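Local atomic coordinates of nicotinate-nucleotide diphosphorylase (Carboxylating) (Streptococcus pyogenes GA06023, PDB entry 5HUO), a protein that probably converts quinolinate and 5-phosphoribosyl 1-diphosphate into nicotinate mononucleotide, carbon dioxide and diphosphate, a step of NAD biosynthesis. Residues A[63-77]-A[301-313]. Residues are numbered along the deposited sequence; the frame is centred on the assembly and turned at random.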
ATOM      1  N   HIS A  63      31.782  -9.904  -9.995  1.00218.82           N
ATOM      2  CA  HIS A  63      32.674 -10.889  -9.349  1.00233.10           C
ATOM      3  C   HIS A  63      32.322 -11.058  -7.848  1.00231.82           C
ATOM      4  O   HIS A  63      32.786 -11.970  -7.185  1.00238.33           O
ATOM      5  CB  HIS A  63      34.181 -10.636  -9.631  1.00239.87           C
ATOM      6  CG  HIS A  63      34.963 -10.041  -8.490  1.00241.15           C
ATOM      7  ND1 HIS A  63      35.281 -10.762  -7.356  1.00243.40           N
ATOM      8  CD2 HIS A  63      35.552  -8.829  -8.338  1.00235.60           C
ATOM      9  CE1 HIS A  63      35.995 -10.011  -6.541  1.00238.92           C
ATOM     10  NE2 HIS A  63      36.179  -8.836  -7.114  1.00238.50           N
ATOM     11  N   HIS A  64      31.470 -10.167  -7.358  1.00216.84           N
ATOM     12  CA  HIS A  64      30.902 -10.179  -6.021  1.00209.69           C
ATOM     13  C   HIS A  64      31.808 -10.347  -4.826  1.00202.16           C
ATOM     14  O   HIS A  64      31.499 -11.018  -3.851  1.00203.02           O
ATOM     15  CB  HIS A  64      29.738 -11.135  -5.988  1.00214.39           C
ATOM     16  CG  HIS A  64      28.503 -10.539  -6.566  1.00216.13           C
ATOM     17  ND1 HIS A  64      28.419 -10.217  -7.901  1.00216.61           N
ATOM     18  CD2 HIS A  64      27.342 -10.130  -6.001  1.00214.18           C
ATOM     19  CE1 HIS A  64      27.242  -9.678  -8.150  1.00211.39           C
ATOM     20  NE2 HIS A  64      26.569  -9.611  -7.013  1.00213.42           N
ATOM     21  N   GLY A  65      32.927  -9.672  -4.897  1.00175.16           N
ATOM     22  CA  GLY A  65      33.832  -9.656  -3.769  1.00164.09           C
ATOM     23  C   GLY A  65      33.269  -8.727  -2.726  1.00152.34           C
ATOM     24  O   GLY A  65      32.658  -7.713  -3.079  1.00146.85           O
ATOM     25  N   GLN A  66      33.490  -9.065  -1.465  1.00140.59           N
ATOM     26  CA  GLN A  66      33.245  -8.143  -0.392  1.00133.18           C
ATOM     27  C   GLN A  66      34.160  -6.939  -0.544  1.00128.67           C
ATOM     28  O   GLN A  66      35.221  -7.014  -1.124  1.00129.25           O
ATOM     29  CB  GLN A  66      33.489  -8.785   0.942  1.00133.08           C
ATOM     30  CG  GLN A  66      32.578  -9.950   1.215  1.00135.68           C
ATOM     31  CD  GLN A  66      31.135  -9.529   1.396  1.00135.79           C
ATOM     32  OE1 GLN A  66      30.367  -9.479   0.429  1.00135.11           O
ATOM     33  NE2 GLN A  66      30.760  -9.215   2.638  1.00134.70           N
ATOM     34  N   ALA A  67      33.701  -5.818  -0.034  1.00123.23           N
ATOM     35  CA  ALA A  67      34.465  -4.593  -0.042  1.00119.00           C
ATOM     36  C   ALA A  67      34.168  -3.790   1.208  1.00114.16           C
ATOM     37  O   ALA A  67      33.227  -4.068   1.927  1.00111.50           O
ATOM     38  CB  ALA A  67      34.138  -3.799  -1.279  1.00118.75           C
ATOM     39  N   LYS A  68      35.015  -2.818   1.449  1.00112.03           N
ATOM     40  CA  LYS A  68      34.872  -1.953   2.584  1.00110.70           C
ATOM     41  C   LYS A  68      34.920  -0.521   2.112  1.00107.34           C
ATOM     42  O   LYS A  68      35.716  -0.180   1.271  1.00106.76           O
ATOM     43  CB  LYS A  68      35.967  -2.181   3.617  1.00113.74           C
ATOM     44  CG  LYS A  68      35.889  -1.238   4.812  1.00115.32           C
ATOM     45  CD  LYS A  68      36.547  -1.763   6.100  1.00119.74           C
ATOM     46  CE  LYS A  68      38.080  -1.752   6.093  1.00123.20           C
ATOM     47  NZ  LYS A  68      38.624  -0.446   5.606  1.00124.52           N
ATOM     48  N   VAL A  69      34.050   0.302   2.700  1.00103.89           N
ATOM     49  CA  VAL A  69      33.993   1.736   2.443  1.00101.16           C
ATOM     50  C   VAL A  69      33.851   2.449   3.754  1.00 98.74           C
ATOM     51  O   VAL A  69      33.239   1.948   4.665  1.00 98.99           O
ATOM     52  CB  VAL A  69      32.765   2.171   1.679  1.00101.31           C
ATOM     53  CG1 VAL A  69      32.936   3.609   1.197  1.00101.80           C
ATOM     54  CG2 VAL A  69      32.597   1.355   0.469  1.00104.17           C
ATOM     55  N   SER A  70      34.400   3.642   3.818  1.00 96.87           N
ATOM     56  CA  SER A  70      34.411   4.442   5.030  1.00 95.06           C
ATOM     57  C   SER A  70      33.488   5.654   4.946  1.00 93.04           C
ATOM     58  O   SER A  70      33.445   6.361   3.940  1.00 93.21           O
ATOM     59  CB  SER A  70      35.838   4.880   5.341  1.00 95.63           C
ATOM     60  OG  SER A  70      36.609   3.754   5.679  1.00 97.55           O
ATOM     61  N   LEU A  71      32.790   5.886   6.030  1.00 92.40           N
ATOM     62  CA  LEU A  71      31.956   7.044   6.171  1.00 91.56           C
ATOM     63  C   LEU A  71      32.722   8.106   6.960  1.00 91.39           C
ATOM     64  O   LEU A  71      33.088   7.877   8.102  1.00 91.51           O
ATOM     65  CB  LEU A  71      30.676   6.702   6.911  1.00 91.09           C
ATOM     66  CG  LEU A  71      29.742   7.895   7.214  1.00 90.29           C
ATOM     67  CD1 LEU A  71      29.164   8.535   5.968  1.00 90.12           C
ATOM     68  CD2 LEU A  71      28.633   7.416   8.126  1.00 89.99           C
ATOM     69  N   PHE A  72      32.934   9.257   6.342  1.00 91.25           N
ATOM     70  CA  PHE A  72      33.675  10.348   6.933  1.00 91.28           C
ATOM     71  C   PHE A  72      32.790  11.568   7.156  1.00 90.65           C
ATOM     72  O   PHE A  72      32.016  11.968   6.283  1.00 90.35           O
ATOM     73  CB  PHE A  72      34.845  10.775   6.037  1.00 91.91           C
ATOM     74  CG  PHE A  72      35.966   9.797   6.002  1.00 92.73           C
ATOM     75  CD1 PHE A  72      36.848   9.712   7.084  1.00 93.14           C
ATOM     76  CD2 PHE A  72      36.173   8.972   4.890  1.00 93.23           C
ATOM     77  CE1 PHE A  72      37.859   8.768   7.084  1.00 93.98           C
ATOM     78  CE2 PHE A  72      37.201   8.066   4.887  1.00 94.07           C
ATOM     79  CZ  PHE A  72      38.033   7.957   5.983  1.00 94.42           C
ATOM     80  N   ALA A  73      32.939  12.169   8.312  1.00 90.59           N
ATOM     81  CA  ALA A  73      32.349  13.458   8.535  1.00 90.23           C
ATOM     82  C   ALA A  73      33.164  14.470   7.771  1.00 91.24           C
ATOM     83  O   ALA A  73      34.384  14.415   7.791  1.00 93.58           O
ATOM     84  CB  ALA A  73      32.346  13.796  10.019  1.00 90.25           C
ATOM     85  N   LYS A  74      32.508  15.422   7.132  1.00 92.81           N
ATOM     86  CA  LYS A  74      33.208  16.457   6.349  1.00 94.71           C
ATOM     87  C   LYS A  74      33.000  17.872   6.833  1.00 93.19           C
ATOM     88  O   LYS A  74      33.397  18.832   6.191  1.00 94.49           O
ATOM     89  CB  LYS A  74      32.815  16.325   4.901  1.00 97.38           C
ATOM     90  CG  LYS A  74      33.507  15.127   4.282  1.00102.80           C
ATOM     91  CD  LYS A  74      34.966  15.515   3.958  1.00108.60           C
ATOM     92  CE  LYS A  74      35.990  14.340   3.958  1.00116.55           C
ATOM     93  NZ  LYS A  74      36.220  13.770   2.572  1.00121.42           N
ATOM     94  N   GLU A  75      32.435  17.993   8.024  1.00 90.99           N
ATOM     95  CA  GLU A  75      31.980  19.267   8.557  1.00 90.79           C
ATOM     96  C   GLU A  75      31.656  19.079  10.036  1.00 90.67           C
ATOM     97  O   GLU A  75      31.175  18.030  10.430  1.00 90.22           O
ATOM     98  CB  GLU A  75      30.722  19.682   7.784  1.00 90.32           C
ATOM     99  CG  GLU A  75      30.164  21.042   8.133  1.00 90.51           C
ATOM    100  CD  GLU A  75      28.968  21.424   7.294  1.00 90.17           C
ATOM    101  OE1 GLU A  75      28.574  20.672   6.373  1.00 90.02           O
ATOM    102  OE2 GLU A  75      28.428  22.508   7.535  1.00 90.39           O
ATOM    103  N   ALA A  76      31.904  20.100  10.825  1.00 91.21           N
ATOM    104  CA  ALA A  76      31.711  20.024  12.250  1.00 91.35           C
ATOM    105  C   ALA A  76      30.261  20.236  12.647  1.00 90.80           C
ATOM    106  O   ALA A  76      29.568  21.079  12.073  1.00 90.67           O
ATOM    107  CB  ALA A  76      32.577  21.030  12.955  1.00 92.37           C
ATOM    108  N   GLY A  77      29.802  19.429  13.604  1.00 90.57           N
ATOM    109  CA  GLY A  77      28.459  19.513  14.084  1.00 90.15           C
ATOM    110  C   GLY A  77      28.087  18.353  14.972  1.00 89.94           C
ATOM    111  O   GLY A  77      28.933  17.789  15.656  1.00 90.38           O
ATOM    112  N   SER A 301      21.933  20.957   5.529  1.00 95.42           N
ATOM    113  CA  SER A 301      22.332  19.594   5.786  1.00 94.30           C
ATOM    114  C   SER A 301      23.807  19.605   6.173  1.00 93.69           C
ATOM    115  O   SER A 301      24.510  20.500   5.812  1.00 96.58           O
ATOM    116  CB  SER A 301      21.983  18.611   4.650  1.00 94.73           C
ATOM    117  OG  SER A 301      22.482  19.108   3.468  1.00 98.94           O
ATOM    118  N   LEU A 302      24.246  18.604   6.920  1.00 91.38           N
ATOM    119  CA  LEU A 302      25.627  18.496   7.331  1.00 91.76           C
ATOM    120  C   LEU A 302      26.376  17.600   6.363  1.00 93.26           C
ATOM    121  O   LEU A 302      25.962  16.480   6.092  1.00 93.87           O
ATOM    122  CB  LEU A 302      25.715  17.909   8.731  1.00 90.66           C
ATOM    123  CG  LEU A 302      27.056  18.066   9.441  1.00 90.89           C
ATOM    124  CD1 LEU A 302      27.151  19.507   9.934  1.00 92.38           C
ATOM    125  CD2 LEU A 302      27.148  17.108  10.638  1.00 89.52           C
ATOM    126  N   ASP A 303      27.539  18.052   5.914  1.00 95.33           N
ATOM    127  CA  ASP A 303      28.313  17.325   4.909  1.00 96.74           C
ATOM    128  C   ASP A 303      29.059  16.037   5.461  1.00 93.70           C
ATOM    129  O   ASP A 303      29.682  16.066   6.568  1.00 96.91           O
ATOM    130  CB  ASP A 303      29.257  18.288   4.222  1.00101.99           C
ATOM    131  CG  ASP A 303      29.817  17.723   2.872  1.00111.09           C
ATOM    132  OD1 ASP A 303      29.259  16.758   2.288  1.00110.69           O
ATOM    133  OD2 ASP A 303      30.850  18.257   2.394  1.00116.46           O
ATOM    134  N   PHE A 304      28.888  14.925   4.747  1.00 89.42           N
ATOM    135  CA  PHE A 304      29.594  13.671   4.964  1.00 88.85           C
ATOM    136  C   PHE A 304      30.023  13.152   3.581  1.00 90.14           C
ATOM    137  O   PHE A 304      29.492  13.590   2.578  1.00 91.17           O
ATOM    138  CB  PHE A 304      28.711  12.556   5.560  1.00 87.36           C
ATOM    139  CG  PHE A 304      28.295  12.759   6.983  1.00 86.06           C
ATOM    140  CD1 PHE A 304      27.202  13.590   7.302  1.00 85.74           C
ATOM    141  CD2 PHE A 304      28.935  12.114   8.002  1.00 85.28           C
ATOM    142  CE1 PHE A 304      26.795  13.771   8.598  1.00 84.68           C
ATOM    143  CE2 PHE A 304      28.529  12.277   9.325  1.00 84.24           C
ATOM    144  CZ  PHE A 304      27.470  13.101   9.623  1.00 83.93           C
ATOM    145  N   SER A 305      30.964  12.203   3.548  1.00 90.93           N
ATOM    146  CA  SER A 305      31.236  11.485   2.343  1.00 93.60           C
ATOM    147  C   SER A 305      31.589  10.041   2.647  1.00 93.82           C
ATOM    148  O   SER A 305      32.001   9.690   3.715  1.00 92.12           O
ATOM    149  CB  SER A 305      32.350  12.136   1.560  1.00 97.20           C
ATOM    150  OG  SER A 305      33.616  11.676   2.033  1.00102.29           O
ATOM    151  N   MET A 306      31.379   9.195   1.657  1.00 97.50           N
ATOM    152  CA  MET A 306      31.768   7.776   1.700  1.00 98.02           C
ATOM    153  C   MET A 306      32.876   7.588   0.686  1.00101.93           C
ATOM    154  O   MET A 306      32.685   7.818  -0.510  1.00103.11           O
ATOM    155  CB  MET A 306      30.631   6.868   1.346  1.00 98.23           C
ATOM    156  CG  MET A 306      29.803   6.509   2.523  1.00 97.29           C
ATOM    157  SD  MET A 306      28.312   5.593   2.096  1.00102.27           S
ATOM    158  CE  MET A 306      28.914   4.252   1.065  1.00103.13           C
ATOM    159  N   LYS A 307      34.030   7.190   1.179  1.00103.78           N
ATOM    160  CA  LYS A 307      35.243   7.141   0.387  1.00107.62           C
ATOM    161  C   LYS A 307      36.126   5.986   0.861  1.00107.19           C
ATOM    162  O   LYS A 307      35.858   5.341   1.884  1.00104.69           O
ATOM    163  CB  LYS A 307      36.006   8.505   0.508  1.00111.00           C
ATOM    164  CG  LYS A 307      35.868   9.417  -0.684  1.00117.53           C
ATOM    165  CD  LYS A 307      35.909  10.882  -0.299  1.00124.23           C
ATOM    166  CE  LYS A 307      35.468  11.790  -1.481  1.00134.04           C
ATOM    167  NZ  LYS A 307      35.162  13.223  -1.087  1.00134.30           N
ATOM    168  N   GLY A 308      37.195   5.748   0.117  1.00107.87           N
ATOM    169  CA  GLY A 308      38.182   4.766   0.506  1.00108.49           C
ATOM    170  C   GLY A 308      37.719   3.338   0.288  1.00107.35           C
ATOM    171  O   GLY A 308      37.974   2.464   1.126  1.00109.51           O
ATOM    172  N   LEU A 309      37.112   3.110  -0.847  1.00108.24           N
ATOM    173  CA  LEU A 309      36.662   1.795  -1.201  1.00110.54           C
ATOM    174  C   LEU A 309      37.849   0.883  -1.483  1.00114.90           C
ATOM    175  O   LEU A 309      38.728   1.217  -2.267  1.00116.26           O
ATOM    176  CB  LEU A 309      35.798   1.828  -2.433  1.00111.51           C
ATOM    177  CG  LEU A 309      35.311   0.477  -2.964  1.00113.19           C
ATOM    178  CD1 LEU A 309      34.360  -0.150  -2.007  1.00112.15           C
ATOM    179  CD2 LEU A 309      34.605   0.604  -4.276  1.00115.16           C
ATOM    180  N   THR A 310      37.881  -0.252  -0.784  1.00117.25           N
ATOM    181  CA  THR A 310      38.929  -1.253  -0.946  1.00120.54           C
ATOM    182  C   THR A 310      38.303  -2.604  -0.885  1.00121.19           C
ATOM    183  O   THR A 310      37.411  -2.845  -0.094  1.00118.29           O
ATOM    184  CB  THR A 310      39.993  -1.171   0.175  1.00121.77           C
ATOM    185  OG1 THR A 310      39.378  -1.468   1.426  1.00122.80           O
ATOM    186  CG2 THR A 310      40.593   0.213   0.289  1.00122.42           C
ATOM    187  N   TYR A 311      38.859  -3.523  -1.647  1.00127.64           N
ATOM    188  CA  TYR A 311      38.442  -4.926  -1.575  1.00130.77           C
ATOM    189  C   TYR A 311      39.064  -5.675  -0.385  1.00132.25           C
ATOM    190  O   TYR A 311      40.188  -5.416  -0.008  1.00129.80           O
ATOM    191  CB  TYR A 311      38.809  -5.631  -2.836  1.00133.76           C
ATOM    192  CG  TYR A 311      37.885  -5.351  -3.979  1.00136.17           C
ATOM    193  CD1 TYR A 311      36.615  -5.928  -4.022  1.00137.22           C
ATOM    194  CD2 TYR A 311      38.271  -4.532  -5.031  1.00137.38           C
ATOM    195  CE1 TYR A 311      35.763  -5.695  -5.083  1.00137.73           C
ATOM    196  CE2 TYR A 311      37.422  -4.289  -6.099  1.00138.81           C
ATOM    197  CZ  TYR A 311      36.179  -4.876  -6.123  1.00138.82           C
ATOM    198  OH  TYR A 311      35.334  -4.656  -7.179  1.00142.26           O
ATOM    199  N   LEU A 312      38.289  -6.535   0.257  1.00136.72           N
ATOM    200  CA  LEU A 312      38.813  -7.276   1.398  1.00142.28           C
ATOM    201  C   LEU A 312      39.645  -8.483   0.950  1.00155.66           C
ATOM    202  O   LEU A 312      39.311  -9.145  -0.019  1.00152.93           O
ATOM    203  CB  LEU A 312      37.720  -7.711   2.357  1.00138.49           C
ATOM    204  CG  LEU A 312      37.046  -6.513   2.975  1.00137.76           C
ATOM    205  CD1 LEU A 312      36.179  -6.980   4.127  1.00137.95           C
ATOM    206  CD2 LEU A 312      38.051  -5.476   3.470  1.00137.84           C
ATOM    207  N   ASP A 313      40.731  -8.747   1.686  1.00168.40           N
ATOM    208  CA  ASP A 313      41.533  -9.988   1.474  1.00177.95           C
ATOM    209  C   ASP A 313      40.870 -11.177   2.197  1.00177.74           C
ATOM    210  O   ASP A 313      39.639 -11.183   2.364  1.00175.17           O
ATOM    211  CB  ASP A 313      43.035  -9.833   1.845  1.00178.58           C
ATOM    212  CG  ASP A 313      43.813  -8.902   0.883  1.00176.51           C
ATOM    213  OD1 ASP A 313      43.511  -8.820  -0.338  1.00175.67           O
ATOM    214  OD2 ASP A 313      44.778  -8.267   1.353  1.00172.31           O
TER
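Leu302 lays CD1 against the carboxylate carbon of Glu75, whose chain, extended from a CG anti to the backbone N (chi1 -176°), brings OE1 to Asp303 N at 2.9 Å. That amide meets OE1 on its anti side, 33° out of the carboxylate plane, while Asp303 O accepts Lys74 N from above its carbonyl plane. Strand 304-311, at the chain's end, runs antiparallel to 66-73 and completes the four-stranded sheet of the N-terminal part. Phe304 sets CD2 3.7 Å from Ala73 CA. Ser305, Lys307 and Thr310 exchange paired backbone bonds with Phe72, Ser70 and Lys68, Phe72 N to Ser305 O at 2.8 Å; Ser305 OG weakly accepts Lys74 NZ. Met306 CG meets Leu71 CD1 at 4.0 Å, on the face packed against helices 82-92 and 122-153. Lys307 NZ lies 3.8 Å from Lys74 NZ, a probably unfavourable pairing of like charges. Gly308 and Leu309 together face Val69 in a beta bulge, Leu309 CD1 reaching Val69 CG2 (3.4 Å). The Tyr311 ring turns its edge to Gln66 O, CD1 at 3.4 Å; Leu312 N, just past the strand, adds a weak bond to the same oxygen. Backbone bonds thus fasten an edge strand beside 66-73, with an apolar inner face and a mixed one carrying Lys68, Ser305, Lys307 and Thr310 beside Phe72.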